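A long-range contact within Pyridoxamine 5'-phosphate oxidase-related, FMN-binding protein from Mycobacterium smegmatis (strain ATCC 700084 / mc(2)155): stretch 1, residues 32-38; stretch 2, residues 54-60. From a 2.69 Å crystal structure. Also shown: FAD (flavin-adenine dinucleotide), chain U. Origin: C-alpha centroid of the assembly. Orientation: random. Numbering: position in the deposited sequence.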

ATOM      1  N   SER B  32      11.565  -1.720  -5.821  1.00 37.24           N
ATOM      2  CA  SER B  32      10.253  -1.103  -5.899  1.00 30.62           C
ATOM      3  C   SER B  32      10.209   0.178  -5.080  1.00 26.04           C
ATOM      4  O   SER B  32      10.998   0.388  -4.155  1.00 27.71           O
ATOM      5  CB  SER B  32       9.174  -2.069  -5.406  1.00 30.89           C
ATOM      6  OG  SER B  32       9.052  -3.180  -6.275  1.00 43.29           O
ATOM      7  N   HIS B  33       9.271   1.044  -5.446  1.00 24.13           N
ATOM      8  CA  HIS B  33       8.876   2.178  -4.630  1.00 23.49           C
ATOM      9  C   HIS B  33       7.360   2.159  -4.498  1.00 31.23           C
ATOM     10  O   HIS B  33       6.656   1.635  -5.364  1.00 35.58           O
ATOM     11  CB  HIS B  33       9.344   3.509  -5.233  1.00 30.29           C
ATOM     12  CG  HIS B  33      10.796   3.796  -5.010  1.00 46.14           C
ATOM     13  ND1 HIS B  33      11.790   3.278  -5.814  1.00 37.56           N
ATOM     14  CD2 HIS B  33      11.423   4.544  -4.071  1.00 33.18           C
ATOM     15  CE1 HIS B  33      12.966   3.696  -5.381  1.00 32.86           C
ATOM     16  NE2 HIS B  33      12.771   4.465  -4.324  1.00 40.25           N
ATOM     17  N   ILE B  34       6.860   2.715  -3.400  1.00 21.87           N
ATOM     18  CA  ILE B  34       5.426   2.763  -3.149  1.00 25.87           C
ATOM     19  C   ILE B  34       5.036   4.192  -2.800  1.00 25.72           C
ATOM     20  O   ILE B  34       5.749   4.880  -2.060  1.00 22.44           O
ATOM     21  CB  ILE B  34       5.006   1.770  -2.043  1.00 21.67           C
ATOM     22  CG1 ILE B  34       3.497   1.839  -1.800  1.00 24.41           C
ATOM     23  CG2 ILE B  34       5.786   2.014  -0.770  1.00 22.74           C
ATOM     24  CD1 ILE B  34       2.957   0.684  -0.986  1.00 39.94           C
ATOM     25  N   PHE B  35       3.914   4.644  -3.356  1.00 19.80           N
ATOM     26  CA  PHE B  35       3.446   6.020  -3.201  1.00 17.70           C
ATOM     27  C   PHE B  35       1.987   6.019  -2.766  1.00 15.63           C
ATOM     28  O   PHE B  35       1.092   5.749  -3.588  1.00 17.25           O
ATOM     29  CB  PHE B  35       3.606   6.800  -4.501  1.00 21.33           C
ATOM     30  CG  PHE B  35       4.992   6.756  -5.072  1.00 24.34           C
ATOM     31  CD1 PHE B  35       5.386   5.715  -5.897  1.00 22.52           C
ATOM     32  CD2 PHE B  35       5.898   7.767  -4.798  1.00 26.23           C
ATOM     33  CE1 PHE B  35       6.662   5.677  -6.426  1.00 24.15           C
ATOM     34  CE2 PHE B  35       7.175   7.735  -5.328  1.00 19.98           C
ATOM     35  CZ  PHE B  35       7.557   6.690  -6.141  1.00 17.36           C
ATOM     36  N   PRO B  36       1.700   6.308  -1.499  1.00 18.75           N
ATOM     37  CA  PRO B  36       0.302   6.491  -1.090  1.00 19.53           C
ATOM     38  C   PRO B  36      -0.312   7.673  -1.827  1.00 19.75           C
ATOM     39  O   PRO B  36       0.298   8.740  -1.942  1.00 19.20           O
ATOM     40  CB  PRO B  36       0.401   6.749   0.418  1.00 11.07           C
ATOM     41  CG  PRO B  36       1.721   6.174   0.818  1.00 20.59           C
ATOM     42  CD  PRO B  36       2.626   6.388  -0.360  1.00 21.96           C
ATOM     43  N   ILE B  37      -1.518   7.475  -2.349  1.00 18.08           N
ATOM     44  CA  ILE B  37      -2.199   8.508  -3.118  1.00 18.43           C
ATOM     45  C   ILE B  37      -3.660   8.571  -2.704  1.00 17.77           C
ATOM     46  O   ILE B  37      -4.285   7.545  -2.412  1.00 14.89           O
ATOM     47  CB  ILE B  37      -2.092   8.270  -4.640  1.00 19.27           C
ATOM     48  CG1 ILE B  37      -2.598   6.873  -5.007  1.00 20.87           C
ATOM     49  CG2 ILE B  37      -0.670   8.490  -5.127  1.00 19.26           C
ATOM     50  CD1 ILE B  37      -3.092   6.763  -6.436  1.00 15.89           C
ATOM     51  N   ASN B  38      -4.196   9.786  -2.673  1.00 20.29           N
ATOM     52  CA  ASN B  38      -5.633   9.995  -2.615  1.00 18.69           C
ATOM     53  C   ASN B  38      -6.203   9.778  -4.012  1.00 18.53           C
ATOM     54  O   ASN B  38      -5.644  10.267  -4.997  1.00 23.14           O
ATOM     55  CB  ASN B  38      -5.931  11.403  -2.098  1.00 22.19           C
ATOM     56  CG  ASN B  38      -7.405  11.747  -2.129  1.00 25.16           C
ATOM     57  OD1 ASN B  38      -7.776  12.890  -2.392  1.00 24.32           O
ATOM     58  ND2 ASN B  38      -8.254  10.762  -1.861  1.00 22.64           N
ATOM     59  N   THR B  54       7.716  16.138  -8.141  1.00 43.85           N
ATOM     60  CA  THR B  54       7.759  15.002  -7.238  1.00 40.21           C
ATOM     61  C   THR B  54       8.256  13.764  -7.974  1.00 30.00           C
ATOM     62  O   THR B  54       8.188  13.668  -9.202  1.00 37.04           O
ATOM     63  CB  THR B  54       6.376  14.742  -6.638  1.00 39.16           C
ATOM     64  OG1 THR B  54       5.708  15.991  -6.416  1.00 48.22           O
ATOM     65  CG2 THR B  54       6.490  14.029  -5.321  1.00 43.18           C
ATOM     66  N   LYS B  55       8.775  12.815  -7.200  1.00 31.69           N
ATOM     67  CA  LYS B  55       9.290  11.574  -7.756  1.00 42.79           C
ATOM     68  C   LYS B  55       8.185  10.636  -8.224  1.00 33.31           C
ATOM     69  O   LYS B  55       8.442   9.782  -9.080  1.00 30.31           O
ATOM     70  CB  LYS B  55      10.176  10.883  -6.721  1.00 29.27           C
ATOM     71  CG  LYS B  55      11.191   9.929  -7.287  1.00 34.45           C
ATOM     72  CD  LYS B  55      10.861   8.544  -6.774  1.00 62.27           C
ATOM     73  CE  LYS B  55      11.501   7.462  -7.613  1.00 58.39           C
ATOM     74  NZ  LYS B  55      11.513   6.144  -6.924  1.00 50.11           N
ATOM     75  N   LEU B  56       6.968  10.774  -7.687  1.00 34.27           N
ATOM     76  CA  LEU B  56       5.836  10.011  -8.209  1.00 28.98           C
ATOM     77  C   LEU B  56       5.627  10.291  -9.692  1.00 26.47           C
ATOM     78  O   LEU B  56       5.302   9.382 -10.465  1.00 26.77           O
ATOM     79  CB  LEU B  56       4.572  10.346  -7.415  1.00 21.04           C
ATOM     80  CG  LEU B  56       3.214   9.828  -7.913  1.00 23.78           C
ATOM     81  CD1 LEU B  56       3.182   8.308  -8.003  1.00 20.13           C
ATOM     82  CD2 LEU B  56       2.091  10.342  -7.021  1.00 15.38           C
ATOM     83  N   VAL B  57       5.813  11.548 -10.101  1.00 24.87           N
ATOM     84  CA  VAL B  57       5.697  11.924 -11.509  1.00 30.92           C
ATOM     85  C   VAL B  57       6.638  11.084 -12.358  1.00 28.36           C
ATOM     86  O   VAL B  57       6.217  10.374 -13.279  1.00 26.02           O
ATOM     87  CB  VAL B  57       5.986  13.426 -11.687  1.00 30.92           C
ATOM     88  CG1 VAL B  57       5.545  13.904 -13.061  1.00 20.11           C
ATOM     89  CG2 VAL B  57       5.326  14.234 -10.585  1.00 20.27           C
ATOM     90  N   SER B  58       7.935  11.152 -12.049  1.00 26.63           N
ATOM     91  CA  SER B  58       8.933  10.462 -12.856  1.00 27.49           C
ATOM     92  C   SER B  58       8.790   8.947 -12.776  1.00 26.74           C
ATOM     93  O   SER B  58       9.120   8.245 -13.738  1.00 30.79           O
ATOM     94  CB  SER B  58      10.333  10.889 -12.415  1.00 27.99           C
ATOM     95  OG  SER B  58      11.331  10.235 -13.176  1.00 60.84           O
ATOM     96  N   ALA B  59       8.298   8.425 -11.653  1.00 31.83           N
ATOM     97  CA  ALA B  59       8.300   6.983 -11.432  1.00 26.63           C
ATOM     98  C   ALA B  59       7.081   6.283 -12.023  1.00 34.22           C
ATOM     99  O   ALA B  59       7.204   5.169 -12.543  1.00 38.58           O
ATOM    100  CB  ALA B  59       8.389   6.679  -9.934  1.00 18.66           C
ATOM    101  N   ALA B  60       5.905   6.904 -11.956  1.00 27.85           N
ATOM    102  CA  ALA B  60       4.663   6.228 -12.310  1.00 23.92           C
ATOM    103  C   ALA B  60       4.146   6.589 -13.694  1.00 23.74           C
ATOM    104  O   ALA B  60       3.702   5.704 -14.431  1.00 21.87           O
ATOM    105  CB  ALA B  60       3.578   6.542 -11.275  1.00 23.71           C
TER
HETATM  106  PA  FAD U 201      11.568  11.522  -2.495  1.00 44.23           P
HETATM  107  O1A FAD U 201      12.259  12.700  -1.914  1.00 42.83           O
HETATM  108  O2A FAD U 201      11.962  11.160  -3.931  1.00 41.49           O
HETATM  109  O5B FAD U 201      11.718  10.243  -1.583  1.00 40.14           O
HETATM  110  C5B FAD U 201      12.992   9.856  -1.029  1.00 33.12           C
HETATM  111  C4B FAD U 201      12.754   8.717  -0.070  1.00 37.94           C
HETATM  112  O4B FAD U 201      11.779   9.120   0.913  1.00 33.05           O
HETATM  113  C3B FAD U 201      12.172   7.456  -0.695  1.00 31.70           C
HETATM  114  O3B FAD U 201      13.196   6.628  -1.235  1.00 41.88           O
HETATM  115  C2B FAD U 201      11.466   6.794   0.494  1.00 27.44           C
HETATM  116  O2B FAD U 201      12.316   5.942   1.253  1.00 46.99           O
HETATM  117  C1B FAD U 201      11.008   8.002   1.320  1.00 32.71           C
HETATM  118  N9A FAD U 201       9.599   8.320   1.136  1.00 36.31           N
HETATM  119  C8A FAD U 201       9.034   9.013   0.097  1.00 29.55           C
HETATM  120  N7A FAD U 201       7.732   9.135   0.179  1.00 25.87           N
HETATM  121  C5A FAD U 201       7.415   8.463   1.356  1.00 25.29           C
HETATM  122  C6A FAD U 201       6.192   8.230   2.007  1.00 21.35           C
HETATM  123  N6A FAD U 201       5.011   8.660   1.560  1.00 28.20           N
HETATM  124  N1A FAD U 201       6.228   7.529   3.164  1.00 19.16           N
HETATM  125  C2A FAD U 201       7.406   7.102   3.622  1.00 24.27           C
HETATM  126  N3A FAD U 201       8.619   7.259   3.090  1.00 27.71           N
HETATM  127  C4A FAD U 201       8.554   7.959   1.946  1.00 26.61           C
HETATM  128  N1  FAD U 201       1.406  12.618  -3.606  1.00 31.09           N
HETATM  129  C2  FAD U 201       0.703  12.935  -4.731  1.00 27.99           C
HETATM  130  O2  FAD U 201       1.267  13.358  -5.745  1.00 31.66           O
HETATM  131  N3  FAD U 201      -0.673  12.783  -4.744  1.00 21.90           N
HETATM  132  C4  FAD U 201      -1.451  12.325  -3.700  1.00 23.09           C
HETATM  133  O4  FAD U 201      -2.670  12.234  -3.833  1.00 27.04           O
HETATM  134  C4X FAD U 201      -0.694  11.990  -2.508  1.00 26.51           C
HETATM  135  N5  FAD U 201      -1.347  11.548  -1.468  1.00 25.55           N
HETATM  136  C5X FAD U 201      -0.621  11.227  -0.330  1.00 21.73           C
HETATM  137  C6  FAD U 201      -1.301  10.753   0.789  1.00 23.88           C
HETATM  138  C7  FAD U 201      -0.618  10.416   1.954  1.00 28.07           C
HETATM  139  C7M FAD U 201      -1.388   9.909   3.144  1.00 27.37           C
HETATM  140  C8  FAD U 201       0.779  10.553   2.002  1.00 26.88           C
HETATM  141  C8M FAD U 201       1.546  10.203   3.249  1.00 20.38           C
HETATM  142  C9  FAD U 201       1.462  11.029   0.886  1.00 22.02           C
HETATM  143  C9A FAD U 201       0.774  11.362  -0.274  1.00 25.80           C
HETATM  144  N10 FAD U 201       1.437  11.843  -1.422  1.00 32.85           N
HETATM  145  C10 FAD U 201       0.733  12.167  -2.558  1.00 32.03           C
HETATM  146  C1' FAD U 201       2.895  12.006  -1.430  1.00 29.88           C
HETATM  147  C2' FAD U 201       3.608  10.937  -2.250  1.00 33.36           C
HETATM  148  O2' FAD U 201       3.841   9.777  -1.450  1.00 24.84           O
HETATM  149  C3' FAD U 201       4.937  11.496  -2.757  1.00 23.89           C
HETATM  150  O3' FAD U 201       4.978  11.454  -4.179  1.00 27.88           O
HETATM  151  C4' FAD U 201       6.143  10.751  -2.196  1.00 22.42           C
HETATM  152  O4' FAD U 201       6.305  11.173  -0.843  1.00 29.83           O
HETATM  153  C5' FAD U 201       7.404  10.957  -3.012  1.00 31.85           C
HETATM  154  O5' FAD U 201       7.696  12.367  -3.083  1.00 27.21           O
HETATM  155  P   FAD U 201       9.178  12.897  -3.174  1.00 31.60           P
HETATM  156  O1P FAD U 201       9.317  14.165  -2.326  1.00 39.10           O
HETATM  157  O2P FAD U 201       9.619  13.040  -4.580  1.00 30.76           O
HETATM  158  O3P FAD U 201       9.999  11.742  -2.461  1.00 50.37           O

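This is a small, mainly apolar contact in which alternate side chains of a β-strand pack against a short helix, with no clear hydrogen bond joining the two stretches and an FAD molecule touching both. The strand, residues 32-38, and the helix, residues 55-60, run at 124° to each other, and their axes come no closer than 9.9 Å, a spacing that leaves the gap to side chains. The backbones are nearest where Phe35 CA lies 6.8 Å from Leu56 CA. Strand alternation turns the CA-to-CB bonds of His33, Phe35 and Ile37 toward the helix, while those of Ser32 and Pro36 point away.

Phe35 is the centre of the contact. One face of its ring is covered by Leu56, whose CA sits 4.2 Å from the ring centroid and 23° off the normal, a CH-pi arrangement. Leu56 CD1 also packs 3.8 Å from Phe35 CG. At the ring edge, Lys55 CD approaches Phe35 CZ at 3.8 Å, so the lysine contributes its aliphatic chain here; Ala59 CB lies 3.9 Å from the same CZ. Farther along the strand, Ile37 CG2 meets Leu56 CD2 at 3.8 Å, extending the apolar patch.

The polar end is less well matched. Lys55 NZ stands over one face of the His33 imidazole, 3.1 Å from His33 ND1, but the angle is too poor for a hydrogen bond between these atoms.

Within the helix, Ala59 N bonds to Lys55 O (2.9 Å) and Ala60 N to Leu56 O (3.0 Å), fixing the turn that presents Leu56 and Ala59 to Phe35. The cofactor is held from both stretches: Lys55 N donates to FAD O2P (2.8 Å) and Asn38 N to FAD O4 (3.1 Å), so helix start and strand grip its phosphate and flavin ring, respectively.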